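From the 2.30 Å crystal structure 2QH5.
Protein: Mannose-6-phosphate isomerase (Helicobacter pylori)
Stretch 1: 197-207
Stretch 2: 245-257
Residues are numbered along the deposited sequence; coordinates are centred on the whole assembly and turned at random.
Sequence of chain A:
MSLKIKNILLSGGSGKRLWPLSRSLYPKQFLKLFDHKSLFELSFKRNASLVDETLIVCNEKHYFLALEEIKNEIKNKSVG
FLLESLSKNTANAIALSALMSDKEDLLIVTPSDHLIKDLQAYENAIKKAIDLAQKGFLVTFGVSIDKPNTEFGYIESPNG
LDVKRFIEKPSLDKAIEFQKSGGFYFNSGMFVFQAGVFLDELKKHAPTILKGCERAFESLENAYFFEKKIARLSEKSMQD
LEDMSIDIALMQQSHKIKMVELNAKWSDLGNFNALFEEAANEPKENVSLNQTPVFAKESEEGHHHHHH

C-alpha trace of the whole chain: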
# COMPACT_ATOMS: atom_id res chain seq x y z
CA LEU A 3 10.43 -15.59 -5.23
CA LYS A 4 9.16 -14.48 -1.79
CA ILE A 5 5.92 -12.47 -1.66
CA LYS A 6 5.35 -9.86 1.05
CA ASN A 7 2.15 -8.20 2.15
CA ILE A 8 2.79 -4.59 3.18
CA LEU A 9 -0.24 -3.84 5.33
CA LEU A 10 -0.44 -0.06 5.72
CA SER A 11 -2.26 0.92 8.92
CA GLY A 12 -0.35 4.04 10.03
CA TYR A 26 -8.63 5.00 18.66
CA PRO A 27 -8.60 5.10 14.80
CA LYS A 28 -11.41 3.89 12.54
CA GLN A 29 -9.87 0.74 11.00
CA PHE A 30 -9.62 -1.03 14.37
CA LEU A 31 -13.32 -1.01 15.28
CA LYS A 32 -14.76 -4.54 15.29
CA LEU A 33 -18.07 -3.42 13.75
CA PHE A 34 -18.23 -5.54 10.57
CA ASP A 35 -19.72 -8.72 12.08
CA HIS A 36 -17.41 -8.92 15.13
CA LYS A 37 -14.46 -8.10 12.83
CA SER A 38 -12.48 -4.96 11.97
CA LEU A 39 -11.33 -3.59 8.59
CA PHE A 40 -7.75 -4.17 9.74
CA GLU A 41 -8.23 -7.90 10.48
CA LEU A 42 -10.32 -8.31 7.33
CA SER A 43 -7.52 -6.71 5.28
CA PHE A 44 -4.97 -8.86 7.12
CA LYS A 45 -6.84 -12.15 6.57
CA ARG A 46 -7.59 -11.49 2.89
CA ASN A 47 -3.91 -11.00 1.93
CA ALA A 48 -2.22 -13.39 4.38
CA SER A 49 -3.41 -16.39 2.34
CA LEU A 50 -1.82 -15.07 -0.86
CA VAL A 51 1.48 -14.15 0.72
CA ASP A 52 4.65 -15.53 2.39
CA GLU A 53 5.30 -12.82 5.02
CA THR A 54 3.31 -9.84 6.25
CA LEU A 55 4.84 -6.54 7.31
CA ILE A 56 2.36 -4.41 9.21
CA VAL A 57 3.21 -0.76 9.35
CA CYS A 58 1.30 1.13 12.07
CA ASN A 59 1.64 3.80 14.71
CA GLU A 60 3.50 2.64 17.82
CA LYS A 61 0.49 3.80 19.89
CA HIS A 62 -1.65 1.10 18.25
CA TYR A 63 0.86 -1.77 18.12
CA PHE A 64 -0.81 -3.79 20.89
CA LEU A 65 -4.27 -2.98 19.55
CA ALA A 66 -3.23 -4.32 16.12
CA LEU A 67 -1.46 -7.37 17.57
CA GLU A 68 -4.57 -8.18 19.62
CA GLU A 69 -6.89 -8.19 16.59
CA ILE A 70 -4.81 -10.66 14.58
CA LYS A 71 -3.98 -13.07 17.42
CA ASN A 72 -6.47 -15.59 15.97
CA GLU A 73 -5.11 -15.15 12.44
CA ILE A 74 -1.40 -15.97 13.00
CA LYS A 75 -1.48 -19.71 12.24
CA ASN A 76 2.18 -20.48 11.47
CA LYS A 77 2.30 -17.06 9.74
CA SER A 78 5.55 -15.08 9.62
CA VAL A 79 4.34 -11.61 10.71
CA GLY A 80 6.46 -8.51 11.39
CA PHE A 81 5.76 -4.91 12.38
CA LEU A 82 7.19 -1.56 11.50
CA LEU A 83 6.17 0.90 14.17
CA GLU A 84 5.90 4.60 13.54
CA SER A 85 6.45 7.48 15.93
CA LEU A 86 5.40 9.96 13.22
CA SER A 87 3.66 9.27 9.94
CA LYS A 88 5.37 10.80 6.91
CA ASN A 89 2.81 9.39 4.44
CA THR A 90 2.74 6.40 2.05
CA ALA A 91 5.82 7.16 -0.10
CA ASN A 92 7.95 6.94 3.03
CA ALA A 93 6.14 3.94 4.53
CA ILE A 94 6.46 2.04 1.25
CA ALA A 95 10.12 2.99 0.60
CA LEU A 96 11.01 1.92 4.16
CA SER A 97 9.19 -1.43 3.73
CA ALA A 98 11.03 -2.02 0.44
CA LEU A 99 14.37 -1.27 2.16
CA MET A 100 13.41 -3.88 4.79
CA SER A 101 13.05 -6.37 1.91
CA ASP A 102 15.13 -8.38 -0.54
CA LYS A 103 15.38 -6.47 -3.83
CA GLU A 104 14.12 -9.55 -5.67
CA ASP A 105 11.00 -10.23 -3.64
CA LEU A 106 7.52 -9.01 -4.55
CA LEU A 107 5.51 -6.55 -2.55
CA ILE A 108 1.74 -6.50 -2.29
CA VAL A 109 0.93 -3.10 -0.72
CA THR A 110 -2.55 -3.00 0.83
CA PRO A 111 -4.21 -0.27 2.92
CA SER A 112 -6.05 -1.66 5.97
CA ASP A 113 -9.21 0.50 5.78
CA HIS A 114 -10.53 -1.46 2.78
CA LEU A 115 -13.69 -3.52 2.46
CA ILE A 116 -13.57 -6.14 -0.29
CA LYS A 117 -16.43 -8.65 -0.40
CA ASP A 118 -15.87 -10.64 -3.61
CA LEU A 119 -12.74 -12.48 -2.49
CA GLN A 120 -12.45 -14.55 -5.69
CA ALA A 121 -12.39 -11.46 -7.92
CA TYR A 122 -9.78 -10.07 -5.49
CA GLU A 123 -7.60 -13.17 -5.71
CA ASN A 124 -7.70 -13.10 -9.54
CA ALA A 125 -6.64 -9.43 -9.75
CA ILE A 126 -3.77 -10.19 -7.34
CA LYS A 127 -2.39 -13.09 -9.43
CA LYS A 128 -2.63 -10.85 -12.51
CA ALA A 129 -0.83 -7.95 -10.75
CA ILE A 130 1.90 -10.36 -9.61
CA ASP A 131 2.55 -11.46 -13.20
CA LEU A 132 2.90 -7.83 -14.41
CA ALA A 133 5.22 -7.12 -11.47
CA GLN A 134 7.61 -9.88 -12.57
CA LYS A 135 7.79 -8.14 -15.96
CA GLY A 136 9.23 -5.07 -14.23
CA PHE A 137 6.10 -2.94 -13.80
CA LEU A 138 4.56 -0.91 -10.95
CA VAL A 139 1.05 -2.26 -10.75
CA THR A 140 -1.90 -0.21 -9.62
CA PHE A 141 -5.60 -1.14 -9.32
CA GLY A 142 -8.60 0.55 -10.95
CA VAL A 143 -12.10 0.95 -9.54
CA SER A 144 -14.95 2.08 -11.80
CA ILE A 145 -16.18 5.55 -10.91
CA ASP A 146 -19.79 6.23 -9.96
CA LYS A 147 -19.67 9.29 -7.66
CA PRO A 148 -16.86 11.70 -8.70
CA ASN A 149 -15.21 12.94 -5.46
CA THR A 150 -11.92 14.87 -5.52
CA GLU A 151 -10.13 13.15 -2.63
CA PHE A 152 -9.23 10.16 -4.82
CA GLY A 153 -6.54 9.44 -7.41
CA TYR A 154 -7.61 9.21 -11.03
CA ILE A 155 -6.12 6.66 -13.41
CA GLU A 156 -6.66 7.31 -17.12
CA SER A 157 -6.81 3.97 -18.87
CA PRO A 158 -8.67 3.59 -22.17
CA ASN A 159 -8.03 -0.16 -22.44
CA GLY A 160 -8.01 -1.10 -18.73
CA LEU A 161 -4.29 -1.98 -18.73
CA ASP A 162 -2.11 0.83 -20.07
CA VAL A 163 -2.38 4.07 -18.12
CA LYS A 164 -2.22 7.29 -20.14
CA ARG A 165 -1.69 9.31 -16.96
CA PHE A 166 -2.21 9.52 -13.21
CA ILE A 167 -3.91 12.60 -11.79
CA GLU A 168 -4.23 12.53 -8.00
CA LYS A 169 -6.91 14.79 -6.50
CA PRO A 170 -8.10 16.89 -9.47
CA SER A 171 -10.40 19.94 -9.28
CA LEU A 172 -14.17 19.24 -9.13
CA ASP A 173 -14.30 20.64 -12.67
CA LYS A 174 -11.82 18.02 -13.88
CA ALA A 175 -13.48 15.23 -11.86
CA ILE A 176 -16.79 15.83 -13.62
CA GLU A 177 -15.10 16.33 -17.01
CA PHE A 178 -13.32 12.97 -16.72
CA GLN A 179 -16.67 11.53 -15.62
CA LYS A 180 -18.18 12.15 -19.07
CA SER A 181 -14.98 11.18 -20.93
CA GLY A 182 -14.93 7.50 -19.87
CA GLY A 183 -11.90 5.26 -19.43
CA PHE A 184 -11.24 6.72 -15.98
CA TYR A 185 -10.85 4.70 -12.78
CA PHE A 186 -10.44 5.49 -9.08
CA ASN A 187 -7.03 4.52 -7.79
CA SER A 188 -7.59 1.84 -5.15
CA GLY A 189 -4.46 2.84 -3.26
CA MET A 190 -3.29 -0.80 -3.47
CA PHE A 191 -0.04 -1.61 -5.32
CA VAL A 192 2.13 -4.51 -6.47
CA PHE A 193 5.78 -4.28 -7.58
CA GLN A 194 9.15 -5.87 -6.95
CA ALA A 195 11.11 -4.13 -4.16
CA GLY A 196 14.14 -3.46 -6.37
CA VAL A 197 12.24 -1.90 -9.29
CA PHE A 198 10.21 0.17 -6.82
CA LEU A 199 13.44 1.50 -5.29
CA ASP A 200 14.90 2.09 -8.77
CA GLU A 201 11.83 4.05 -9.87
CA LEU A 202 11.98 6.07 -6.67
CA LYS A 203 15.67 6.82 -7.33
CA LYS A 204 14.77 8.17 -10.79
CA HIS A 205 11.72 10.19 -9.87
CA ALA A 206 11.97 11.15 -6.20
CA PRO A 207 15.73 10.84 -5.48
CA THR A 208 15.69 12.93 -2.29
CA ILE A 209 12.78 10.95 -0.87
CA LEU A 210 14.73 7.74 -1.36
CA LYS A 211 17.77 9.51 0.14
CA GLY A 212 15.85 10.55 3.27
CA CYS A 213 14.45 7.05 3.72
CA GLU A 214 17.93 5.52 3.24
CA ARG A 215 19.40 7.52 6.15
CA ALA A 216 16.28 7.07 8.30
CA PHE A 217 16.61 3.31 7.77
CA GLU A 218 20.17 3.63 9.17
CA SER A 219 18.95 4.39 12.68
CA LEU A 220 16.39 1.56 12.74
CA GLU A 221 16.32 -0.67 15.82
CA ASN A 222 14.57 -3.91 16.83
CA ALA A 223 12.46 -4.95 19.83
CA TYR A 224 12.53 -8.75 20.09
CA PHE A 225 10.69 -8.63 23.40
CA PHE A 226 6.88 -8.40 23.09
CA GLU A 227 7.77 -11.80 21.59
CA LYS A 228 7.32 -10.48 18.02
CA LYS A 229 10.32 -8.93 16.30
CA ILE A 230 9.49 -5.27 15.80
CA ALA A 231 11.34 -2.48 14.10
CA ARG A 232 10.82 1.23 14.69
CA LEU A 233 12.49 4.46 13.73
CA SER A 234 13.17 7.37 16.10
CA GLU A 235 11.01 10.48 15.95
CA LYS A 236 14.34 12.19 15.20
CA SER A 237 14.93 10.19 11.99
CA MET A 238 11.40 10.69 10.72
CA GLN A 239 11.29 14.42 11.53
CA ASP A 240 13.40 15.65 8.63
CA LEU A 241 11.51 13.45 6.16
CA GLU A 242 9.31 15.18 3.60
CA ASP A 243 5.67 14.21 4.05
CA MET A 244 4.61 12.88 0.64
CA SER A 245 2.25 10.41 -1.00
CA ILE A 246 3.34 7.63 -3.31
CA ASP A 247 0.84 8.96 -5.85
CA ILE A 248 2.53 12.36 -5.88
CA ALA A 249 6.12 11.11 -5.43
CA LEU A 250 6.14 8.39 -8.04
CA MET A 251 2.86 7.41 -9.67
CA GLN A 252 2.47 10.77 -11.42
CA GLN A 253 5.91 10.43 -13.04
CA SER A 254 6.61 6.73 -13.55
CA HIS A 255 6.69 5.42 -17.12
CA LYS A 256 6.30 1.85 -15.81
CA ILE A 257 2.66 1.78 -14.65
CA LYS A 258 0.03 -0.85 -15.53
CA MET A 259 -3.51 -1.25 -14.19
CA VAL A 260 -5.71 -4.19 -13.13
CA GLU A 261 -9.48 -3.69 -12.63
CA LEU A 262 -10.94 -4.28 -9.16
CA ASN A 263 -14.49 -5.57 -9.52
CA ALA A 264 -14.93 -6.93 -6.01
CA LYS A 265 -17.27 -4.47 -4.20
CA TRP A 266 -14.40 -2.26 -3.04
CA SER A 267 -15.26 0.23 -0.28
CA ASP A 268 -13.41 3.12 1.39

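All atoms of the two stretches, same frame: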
# COMPACT_ATOMS: atom_id res chain seq x y z
N VAL A 197 12.77 -2.83 -8.28
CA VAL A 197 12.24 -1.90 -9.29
C VAL A 197 11.52 -0.71 -8.66
O VAL A 197 11.65 0.42 -9.15
CB VAL A 197 11.38 -2.61 -10.41
CG1 VAL A 197 11.10 -4.04 -10.05
CG2 VAL A 197 10.08 -1.85 -10.74
N PHE A 198 10.79 -0.95 -7.57
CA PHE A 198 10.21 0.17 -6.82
C PHE A 198 11.29 1.16 -6.36
O PHE A 198 11.14 2.36 -6.54
CB PHE A 198 9.39 -0.29 -5.61
CG PHE A 198 8.96 0.86 -4.73
CD1 PHE A 198 9.72 1.23 -3.63
CD2 PHE A 198 7.83 1.60 -5.05
CE1 PHE A 198 9.35 2.30 -2.85
CE2 PHE A 198 7.45 2.67 -4.26
CZ PHE A 198 8.21 3.02 -3.16
N LEU A 199 12.37 0.64 -5.78
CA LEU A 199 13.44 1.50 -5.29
C LEU A 199 14.22 2.17 -6.42
O LEU A 199 14.79 3.25 -6.23
CB LEU A 199 14.37 0.74 -4.34
CG LEU A 199 13.71 0.26 -3.04
CD1 LEU A 199 14.57 -0.76 -2.32
CD2 LEU A 199 13.34 1.43 -2.13
N ASP A 200 14.24 1.53 -7.59
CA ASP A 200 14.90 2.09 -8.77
C ASP A 200 14.07 3.23 -9.34
O ASP A 200 14.61 4.27 -9.72
CB ASP A 200 15.13 1.02 -9.83
CG ASP A 200 16.27 0.09 -9.49
OD1 ASP A 200 16.46 -0.91 -10.22
OD2 ASP A 200 16.98 0.35 -8.49
N GLU A 201 12.76 3.02 -9.40
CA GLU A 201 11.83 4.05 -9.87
C GLU A 201 11.81 5.25 -8.94
O GLU A 201 11.71 6.39 -9.40
CB GLU A 201 10.42 3.49 -10.02
CG GLU A 201 10.21 2.67 -11.29
CD GLU A 201 10.34 3.50 -12.55
OE1 GLU A 201 11.34 3.30 -13.27
OE2 GLU A 201 9.46 4.37 -12.80
N LEU A 202 11.91 4.99 -7.64
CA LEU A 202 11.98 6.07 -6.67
C LEU A 202 13.30 6.84 -6.82
O LEU A 202 13.30 8.06 -6.73
CB LEU A 202 11.80 5.56 -5.23
CG LEU A 202 11.29 6.55 -4.17
CD1 LEU A 202 9.96 7.20 -4.53
CD2 LEU A 202 11.13 5.81 -2.88
N LYS A 203 14.40 6.14 -7.09
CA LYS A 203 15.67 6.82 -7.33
C LYS A 203 15.56 7.81 -8.49
O LYS A 203 15.95 8.97 -8.36
CB LYS A 203 16.79 5.81 -7.61
CG LYS A 203 18.19 6.35 -7.36
CD LYS A 203 19.20 5.21 -7.24
CE LYS A 203 20.63 5.73 -7.09
NZ LYS A 203 21.21 6.15 -8.41
N LYS A 204 14.99 7.35 -9.61
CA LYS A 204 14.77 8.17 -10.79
C LYS A 204 13.90 9.39 -10.54
O LYS A 204 14.23 10.49 -10.97
CB LYS A 204 14.13 7.34 -11.91
CG LYS A 204 15.09 6.47 -12.71
CD LYS A 204 14.72 6.43 -14.21
CE LYS A 204 13.58 5.47 -14.53
NZ LYS A 204 13.94 4.03 -14.33
N HIS A 205 12.78 9.19 -9.85
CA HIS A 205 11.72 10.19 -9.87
C HIS A 205 11.57 11.01 -8.60
O HIS A 205 11.13 12.16 -8.65
CB HIS A 205 10.40 9.56 -10.31
CG HIS A 205 10.40 9.16 -11.75
ND1 HIS A 205 10.45 7.85 -12.17
CD2 HIS A 205 10.39 9.92 -12.88
CE1 HIS A 205 10.47 7.81 -13.49
NE2 HIS A 205 10.43 9.05 -13.94
N ALA A 206 11.92 10.41 -7.46
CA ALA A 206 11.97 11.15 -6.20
C ALA A 206 13.25 10.80 -5.44
O ALA A 206 13.21 10.16 -4.38
CB ALA A 206 10.74 10.84 -5.36
N PRO A 207 14.41 11.23 -5.98
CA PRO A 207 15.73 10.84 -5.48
C PRO A 207 15.99 11.24 -4.03
O PRO A 207 16.67 10.51 -3.30
CB PRO A 207 16.71 11.58 -6.40
CG PRO A 207 15.93 12.66 -7.04
CD PRO A 207 14.52 12.16 -7.12
N SER A 245 2.99 11.56 -0.54
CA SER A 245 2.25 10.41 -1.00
C SER A 245 2.94 9.67 -2.11
O SER A 245 3.63 10.26 -2.90
CB SER A 245 0.92 10.89 -1.54
OG SER A 245 -0.00 9.87 -1.38
N ILE A 246 2.72 8.37 -2.21
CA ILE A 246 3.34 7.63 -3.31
C ILE A 246 2.79 8.08 -4.67
O ILE A 246 3.50 8.08 -5.68
CB ILE A 246 3.19 6.11 -3.11
CG1 ILE A 246 4.09 5.34 -4.08
CG2 ILE A 246 1.75 5.68 -3.23
CD1 ILE A 246 5.57 5.69 -3.93
N ASP A 247 1.53 8.51 -4.66
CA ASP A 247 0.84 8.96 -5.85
C ASP A 247 1.47 10.22 -6.39
O ASP A 247 1.60 10.38 -7.59
CB ASP A 247 -0.65 9.19 -5.56
CG ASP A 247 -1.28 8.05 -4.79
OD1 ASP A 247 -1.00 7.90 -3.58
OD2 ASP A 247 -2.08 7.30 -5.39
N ILE A 248 1.89 11.11 -5.49
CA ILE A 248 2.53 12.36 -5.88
C ILE A 248 4.01 12.13 -6.20
O ILE A 248 4.51 12.59 -7.23
CB ILE A 248 2.35 13.45 -4.78
CG1 ILE A 248 0.89 13.89 -4.71
CG2 ILE A 248 3.26 14.65 -5.04
CD1 ILE A 248 0.49 14.55 -3.40
N ALA A 249 4.68 11.38 -5.32
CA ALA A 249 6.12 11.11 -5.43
C ALA A 249 6.52 10.36 -6.69
O ALA A 249 7.55 10.65 -7.30
CB ALA A 249 6.61 10.35 -4.20
N LEU A 250 5.71 9.37 -7.06
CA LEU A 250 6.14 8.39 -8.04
C LEU A 250 5.13 8.09 -9.13
O LEU A 250 5.48 8.08 -10.31
CB LEU A 250 6.53 7.09 -7.32
CG LEU A 250 7.05 5.92 -8.14
CD1 LEU A 250 8.28 6.31 -8.96
CD2 LEU A 250 7.35 4.76 -7.21
N MET A 251 3.89 7.86 -8.73
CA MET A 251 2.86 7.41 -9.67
C MET A 251 2.48 8.46 -10.71
O MET A 251 1.98 8.12 -11.78
CB MET A 251 1.62 6.89 -8.93
CG MET A 251 1.92 5.79 -7.91
SD MET A 251 2.60 4.30 -8.66
CE MET A 251 3.25 3.43 -7.25
N GLN A 252 2.74 9.73 -10.43
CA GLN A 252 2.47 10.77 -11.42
C GLN A 252 3.63 10.98 -12.40
O GLN A 252 3.55 11.81 -13.32
CB GLN A 252 2.11 12.10 -10.74
CG GLN A 252 0.70 12.13 -10.17
CD GLN A 252 0.23 13.54 -9.85
OE1 GLN A 252 -0.97 13.77 -9.69
NE2 GLN A 252 1.17 14.48 -9.75
N GLN A 253 4.71 10.22 -12.23
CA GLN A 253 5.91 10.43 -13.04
C GLN A 253 6.49 9.16 -13.61
O GLN A 253 7.34 9.22 -14.51
CB GLN A 253 6.98 11.14 -12.22
CG GLN A 253 6.81 12.64 -12.20
CD GLN A 253 6.81 13.18 -10.81
OE1 GLN A 253 5.84 13.80 -10.37
NE2 GLN A 253 7.89 12.92 -10.07
N SER A 254 6.07 8.01 -13.09
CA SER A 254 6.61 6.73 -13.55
C SER A 254 6.09 6.34 -14.95
O SER A 254 4.89 6.44 -15.25
CB SER A 254 6.33 5.62 -12.54
OG SER A 254 6.92 4.41 -12.95
N HIS A 255 7.02 5.90 -15.79
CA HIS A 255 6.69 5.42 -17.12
C HIS A 255 6.33 3.93 -17.11
O HIS A 255 5.96 3.37 -18.14
CB HIS A 255 7.86 5.66 -18.08
CG HIS A 255 8.18 7.11 -18.29
ND1 HIS A 255 7.36 7.96 -19.00
CD2 HIS A 255 9.25 7.85 -17.90
CE1 HIS A 255 7.90 9.17 -19.02
NE2 HIS A 255 9.05 9.12 -18.37
N LYS A 256 6.43 3.30 -15.94
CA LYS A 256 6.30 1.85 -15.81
C LYS A 256 5.04 1.37 -15.09
O LYS A 256 5.08 0.39 -14.36
CB LYS A 256 7.54 1.28 -15.13
CG LYS A 256 8.80 1.62 -15.89
CD LYS A 256 10.02 0.93 -15.34
CE LYS A 256 11.21 1.26 -16.24
NZ LYS A 256 12.51 0.92 -15.62
N ILE A 257 3.92 2.04 -15.35
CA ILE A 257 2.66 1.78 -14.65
C ILE A 257 1.63 1.01 -15.49
O ILE A 257 1.24 1.45 -16.57
CB ILE A 257 2.04 3.10 -14.15
CG1 ILE A 257 3.02 3.81 -13.22
CG2 ILE A 257 0.69 2.87 -13.44
CD1 ILE A 257 2.64 5.24 -12.92
O HOH W 1 12.99 1.47 -12.79
O HOH W 2 9.97 5.41 -15.42

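Stretch 1 is helical from V197 to H205, continuing a helix that begins earlier in the chain. A206 is the first residue to leave helical phi/psi, and it also holds the N-cap position of the next helix. Stretch 2 begins with S245 at an N-cap position, before a short helix that starts at I246. A wider pi-type turn spans 247-251, and M251 N accordingly bonds to I246 O at 3.1 Å. The remainder of the stretch, from Q252, is not helical up to I257, which lies in a strand.

The two helices cross at 82°, nearly perpendicular, with their axes 9.5 Å apart at closest approach. The backbones come nearest where A206 CA lies 5.9 Å from A249 CA and H205 CA lies 6.1 Å from L250 CA. No backbone-to-backbone hydrogen bond joins the stretches. The contact is made mostly by side chains, some of them resting on backbone atoms. The two stretches together bury 559 Å².

L250 is the apolar centre. Its side chain is a knob in a hole formed by F198, E201, L202 and H205. L250 CD1 is 3.5 Å from E201 O and 4.1 Å from H205 CB, while L250 CD2 is 3.6 Å from F198 CE2. The F198 ring also meets I246 at its edge, with F198 CE2 3.6 Å from I246 CD1. Near the end of the first helix, A206 CB packs 4.3 Å from A249 CB. Both side chains are small, and the backbones are close here.

E201 is the polar centre. Its CA-to-CB bond points toward stretch 2. S254 OG donates a short hydrogen bond to E201 OE2, at 2.5 Å. S254 OG in turn accepts from K256 N at 3.2 Å, which ties the serine to its own loop. E201 OE1 forms salt bridges with K204 NZ at 2.9 Å and K256 NZ at 3.5 Å. Both lysines approach the same oxygen, and K204 NZ is 3.7 Å from K256 NZ. The shared carboxylate offsets this proximity of like charges.

Two waters extend the network. Water 1 donates to E201 OE1 and accepts from K256 NZ. Water 2 donates to E201 OE2 and accepts from H255 N, bridging a pair too far apart for direct bonding: E201 OE2 and H255 N are 4.2 Å apart.

H205 lies against the loop. Q253 O and S254 N sit over one face of its ring. H205 NE2 is 3.1 Å from Q253 O, but the angle is too poor for a hydrogen bond. H205 ND1 instead makes a weak bond to E201 O, at 3.4 Å within its own helix.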